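Local coordinates for putative glucarate dehydratase (Pseudomonas fluorescens, PDB 4IT1), which probably catalyses the magnesium-dependent dehydration of D-glucarate to 5-dehydro-4-deoxy-D-glucarate, as a member of the mandelate racemase branch of the enolase superfamily, at residues H316-Q326 and S350-V361. Sequence-based numbering, arbitrary orientation.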
loop_
_atom_site.group_PDB
_atom_site.type_symbol
_atom_site.label_atom_id
_atom_site.label_comp_id
_atom_site.label_asym_id
_atom_site.label_seq_id
_atom_site.Cartn_x
_atom_site.Cartn_y
_atom_site.Cartn_z
ATOM N N HIS A 316 1.340 -13.645 3.512
ATOM C CA HIS A 316 0.538 -13.154 2.398
ATOM C C HIS A 316 -0.750 -13.958 2.236
ATOM O O HIS A 316 -1.707 -13.487 1.612
ATOM C CB HIS A 316 1.347 -13.167 1.095
ATOM C CG HIS A 316 1.597 -14.539 0.545
ATOM N ND1 HIS A 316 2.649 -15.328 0.964
ATOM C CD2 HIS A 316 0.933 -15.260 -0.389
ATOM C CE1 HIS A 316 2.625 -16.474 0.306
ATOM N NE2 HIS A 316 1.592 -16.459 -0.520
ATOM N N HIS A 317 -0.757 -15.165 2.798
ATOM C CA HIS A 317 -1.884 -16.076 2.655
ATOM C C HIS A 317 -3.139 -15.524 3.295
ATOM O O HIS A 317 -4.219 -15.600 2.708
ATOM C CB HIS A 317 -1.564 -17.431 3.261
ATOM C CG HIS A 317 -0.422 -18.130 2.601
ATOM N ND1 HIS A 317 0.770 -18.377 3.246
ATOM C CD2 HIS A 317 -0.291 -18.643 1.355
ATOM C CE1 HIS A 317 1.585 -19.017 2.427
ATOM N NE2 HIS A 317 0.965 -19.188 1.273
ATOM N N TYR A 318 -3.003 -14.963 4.492
ATOM C CA TYR A 318 -4.190 -14.470 5.190
ATOM C C TYR A 318 -4.309 -12.963 5.267
ATOM O O TYR A 318 -5.388 -12.443 5.543
ATOM C CB TYR A 318 -4.376 -15.130 6.559
ATOM C CG TYR A 318 -3.284 -14.907 7.568
ATOM C CD1 TYR A 318 -3.194 -13.708 8.282
ATOM C CD2 TYR A 318 -2.382 -15.917 7.865
ATOM C CE1 TYR A 318 -2.205 -13.516 9.232
ATOM C CE2 TYR A 318 -1.389 -15.734 8.821
ATOM C CZ TYR A 318 -1.301 -14.529 9.494
ATOM O OH TYR A 318 -0.315 -14.345 10.448
ATOM N N TRP A 319 -3.220 -12.252 4.998
ATOM C CA TRP A 319 -3.292 -10.793 4.983
ATOM C C TRP A 319 -3.952 -10.243 3.731
ATOM O O TRP A 319 -4.250 -9.049 3.655
ATOM C CB TRP A 319 -1.922 -10.174 5.191
ATOM C CG TRP A 319 -1.603 -9.982 6.618
ATOM C CD1 TRP A 319 -0.975 -10.867 7.445
ATOM C CD2 TRP A 319 -1.891 -8.822 7.407
ATOM N NE1 TRP A 319 -0.851 -10.329 8.708
ATOM C CE2 TRP A 319 -1.391 -9.068 8.706
ATOM C CE3 TRP A 319 -2.501 -7.592 7.138
ATOM C CZ2 TRP A 319 -1.487 -8.128 9.737
ATOM C CZ3 TRP A 319 -2.593 -6.647 8.171
ATOM C CH2 TRP A 319 -2.099 -6.931 9.455
ATOM N N GLY A 320 -4.183 -11.113 2.749
ATOM C CA GLY A 320 -4.912 -10.719 1.543
ATOM C C GLY A 320 -4.079 -10.655 0.271
ATOM O O GLY A 320 -4.467 -9.998 -0.686
ATOM N N GLY A 321 -2.941 -11.342 0.252
ATOM C CA GLY A 321 -2.097 -11.357 -0.940
ATOM C C GLY A 321 -0.849 -10.491 -0.882
ATOM O O GLY A 321 -0.444 -10.011 0.183
ATOM N N LEU A 322 -0.251 -10.276 -2.049
ATOM C CA LEU A 322 1.089 -9.708 -2.129
ATOM C C LEU A 322 1.094 -8.195 -2.011
ATOM O O LEU A 322 1.921 -7.640 -1.295
ATOM C CB LEU A 322 1.803 -10.182 -3.400
ATOM C CG LEU A 322 1.919 -11.704 -3.582
ATOM C CD1 LEU A 322 2.643 -12.034 -4.874
ATOM C CD2 LEU A 322 2.612 -12.389 -2.409
ATOM N N ARG A 323 0.162 -7.538 -2.691
ATOM C CA ARG A 323 0.058 -6.089 -2.636
ATOM C C ARG A 323 -0.407 -5.590 -1.269
ATOM O O ARG A 323 0.037 -4.529 -0.813
ATOM C CB ARG A 323 -0.838 -5.552 -3.755
ATOM C CG ARG A 323 -0.141 -5.541 -5.107
ATOM C CD ARG A 323 -1.013 -4.963 -6.212
ATOM N NE ARG A 323 -0.356 -5.109 -7.511
ATOM C CZ ARG A 323 -0.924 -4.865 -8.690
ATOM N NH1 ARG A 323 -2.185 -4.455 -8.768
ATOM N NH2 ARG A 323 -0.224 -5.030 -9.802
ATOM N N ASP A 324 -1.285 -6.360 -0.623
ATOM C CA ASP A 324 -1.758 -6.036 0.724
ATOM C C ASP A 324 -0.622 -6.157 1.734
ATOM O O ASP A 324 -0.531 -5.370 2.680
ATOM C CB ASP A 324 -2.936 -6.941 1.130
ATOM C CG ASP A 324 -4.278 -6.464 0.572
ATOM O OD1 ASP A 324 -4.342 -5.390 -0.069
ATOM O OD2 ASP A 324 -5.284 -7.172 0.786
ATOM N N THR A 325 0.235 -7.153 1.523
ATOM C CA THR A 325 1.442 -7.346 2.326
ATOM C C THR A 325 2.428 -6.157 2.220
ATOM O O THR A 325 3.103 -5.810 3.199
ATOM C CB THR A 325 2.135 -8.667 1.950
ATOM O OG1 THR A 325 1.265 -9.763 2.262
ATOM C CG2 THR A 325 3.412 -8.852 2.715
ATOM N N GLN A 326 2.488 -5.536 1.040
ATOM C CA GLN A 326 3.340 -4.371 0.818
ATOM C C GLN A 326 2.761 -3.180 1.568
ATOM O O GLN A 326 3.488 -2.436 2.240
ATOM C CB GLN A 326 3.440 -4.037 -0.673
ATOM C CG GLN A 326 4.101 -5.100 -1.530
ATOM C CD GLN A 326 4.336 -4.618 -2.945
ATOM O OE1 GLN A 326 5.297 -3.899 -3.218
ATOM N NE2 GLN A 326 3.457 -5.009 -3.854
ATOM N N SER A 350 4.052 -21.328 -2.437
ATOM C CA SER A 350 3.952 -20.369 -1.343
ATOM C C SER A 350 5.310 -19.741 -1.046
ATOM O O SER A 350 5.421 -18.517 -0.913
ATOM C CB SER A 350 3.382 -21.036 -0.084
ATOM O OG SER A 350 1.982 -21.223 -0.205
ATOM N N LEU A 351 6.337 -20.585 -0.963
ATOM C CA LEU A 351 7.682 -20.140 -0.631
ATOM C C LEU A 351 8.139 -19.024 -1.573
ATOM O O LEU A 351 8.759 -18.059 -1.130
ATOM C CB LEU A 351 8.662 -21.318 -0.648
ATOM C CG LEU A 351 10.104 -21.117 -0.156
ATOM C CD1 LEU A 351 10.174 -20.637 1.290
ATOM C CD2 LEU A 351 10.919 -22.394 -0.327
ATOM N N MET A 352 7.791 -19.138 -2.853
ATOM C CA MET A 352 8.220 -18.166 -3.858
ATOM C C MET A 352 7.406 -16.879 -3.860
ATOM O O MET A 352 7.975 -15.791 -4.013
ATOM C CB MET A 352 8.278 -18.784 -5.267
ATOM C CG MET A 352 9.461 -19.718 -5.479
ATOM S SD MET A 352 11.057 -18.949 -5.123
ATOM C CE MET A 352 11.959 -20.350 -4.482
ATOM N N ALA A 353 6.083 -17.001 -3.715
ATOM C CA ALA A 353 5.212 -15.831 -3.587
ATOM C C ALA A 353 5.665 -15.007 -2.385
ATOM O O ALA A 353 5.862 -13.795 -2.483
ATOM C CB ALA A 353 3.763 -16.256 -3.427
ATOM N N MET A 354 5.857 -15.691 -1.262
ATOM C CA MET A 354 6.404 -15.079 -0.071
ATOM C C MET A 354 7.757 -14.407 -0.362
ATOM O O MET A 354 7.938 -13.231 -0.040
ATOM C CB MET A 354 6.529 -16.111 1.051
ATOM C CG MET A 354 7.105 -15.535 2.336
ATOM S SD MET A 354 7.226 -16.680 3.723
ATOM C CE MET A 354 7.894 -18.142 2.929
ATOM N N ALA A 355 8.685 -15.140 -0.985
ATOM C CA ALA A 355 10.038 -14.618 -1.253
ATOM C C ALA A 355 10.022 -13.372 -2.135
ATOM O O ALA A 355 10.700 -12.391 -1.835
ATOM C CB ALA A 355 10.941 -15.689 -1.850
ATOM N N HIS A 356 9.225 -13.412 -3.200
ATOM C CA HIS A 356 9.089 -12.285 -4.112
ATOM C C HIS A 356 8.562 -11.007 -3.468
ATOM O O HIS A 356 9.077 -9.927 -3.752
ATOM C CB HIS A 356 8.253 -12.666 -5.335
ATOM C CG HIS A 356 9.045 -13.334 -6.415
ATOM N ND1 HIS A 356 9.193 -12.791 -7.674
ATOM C CD2 HIS A 356 9.755 -14.488 -6.415
ATOM C CE1 HIS A 356 9.948 -13.590 -8.408
ATOM N NE2 HIS A 356 10.302 -14.625 -7.668
ATOM N N VAL A 357 7.531 -11.108 -2.628
ATOM C CA VAL A 357 7.012 -9.907 -1.964
ATOM C C VAL A 357 8.020 -9.462 -0.915
ATOM O O VAL A 357 8.279 -8.275 -0.768
ATOM C CB VAL A 357 5.574 -10.073 -1.389
ATOM C CG1 VAL A 357 5.532 -11.069 -0.245
ATOM C CG2 VAL A 357 5.008 -8.732 -0.949
ATOM N N ALA A 358 8.612 -10.431 -0.224
ATOM C CA ALA A 358 9.712 -10.172 0.693
ATOM C C ALA A 358 10.868 -9.431 0.004
ATOM O O ALA A 358 11.604 -8.676 0.649
ATOM C CB ALA A 358 10.204 -11.479 1.291
ATOM N N ALA A 359 11.008 -9.651 -1.305
ATOM C CA ALA A 359 12.109 -9.100 -2.086
ATOM C C ALA A 359 11.822 -7.680 -2.535
ATOM O O ALA A 359 12.749 -6.908 -2.770
ATOM C CB ALA A 359 12.411 -9.988 -3.289
ATOM N N ALA A 360 10.541 -7.337 -2.653
ATOM C CA ALA A 360 10.153 -5.992 -3.079
ATOM C C ALA A 360 9.998 -4.990 -1.935
ATOM O O ALA A 360 9.741 -3.802 -2.182
ATOM C CB ALA A 360 8.892 -6.035 -3.929
ATOM N N VAL A 361 10.143 -5.451 -0.693
ATOM C CA VAL A 361 9.947 -4.549 0.445
ATOM C C VAL A 361 11.270 -4.039 1.006
ATOM O O VAL A 361 12.154 -4.834 1.358
ATOM C CB VAL A 361 8.983 -5.095 1.547
ATOM C CG1 VAL A 361 7.628 -5.460 0.941
ATOM C CG2 VAL A 361 9.575 -6.273 2.304
HETATM O O HOH W 1 1.047 -19.123 -1.998
#
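S350 meets H317 and H316 on the short helical turn 316-319, which follows strand 311-314 in the enolase-type barrel domain; helix 322-334, next in the chain, packs beside helix 348-360, with strand 338-341 between them in sequence. The axes of 322-326 and 350-360 come within 9.9 Å, their N-to-C directions 36° apart. The hydroxyl OG of S350 lies at the edge of the H317 ring, near its plane, 2.7 Å from NE2 in a hydrogen bond that either group could donate; D315 holds the ring's other nitrogen, ND1, and R53 also bonds OG. A water joins the same hydroxyl to H316, sitting in the plane of that imidazole 3.1 Å from NE2. The small methyl of A353 suits the closeness of this ring, its CB 3.6 Å from H316 NE2, while M354 offers its CB to the ND1–CE1 side and sends its sulfur away, its side chain about 5 Å from that of H342, a predicted catalytic base. With chi1 at 72°, H316 folds CG between its own N and carbonyl carbon, and its CE1 lies over one face of the H317 ring, offset toward the rim. Replacing H316 with an alanine would probably deprive the bridging water of its imidazole partner, open a gap beside A353 and uncover that face of H317. V357, branched at CB, packs against L322, T325 and Q326: CG1 meets L322 CD2 at 3.9 Å, and CG2, anti to the backbone N, comes 3.3 Å from L322 O and reaches T325 CG2 and Q326 CG. V361 CG1 adds aliphatic packing near Q326 CG. T325 suits both tasks, since its methyl faces V357 while OG1 turns back to G321 O at 2.7 Å, approaching that carbonyl from the face opposite T325 N.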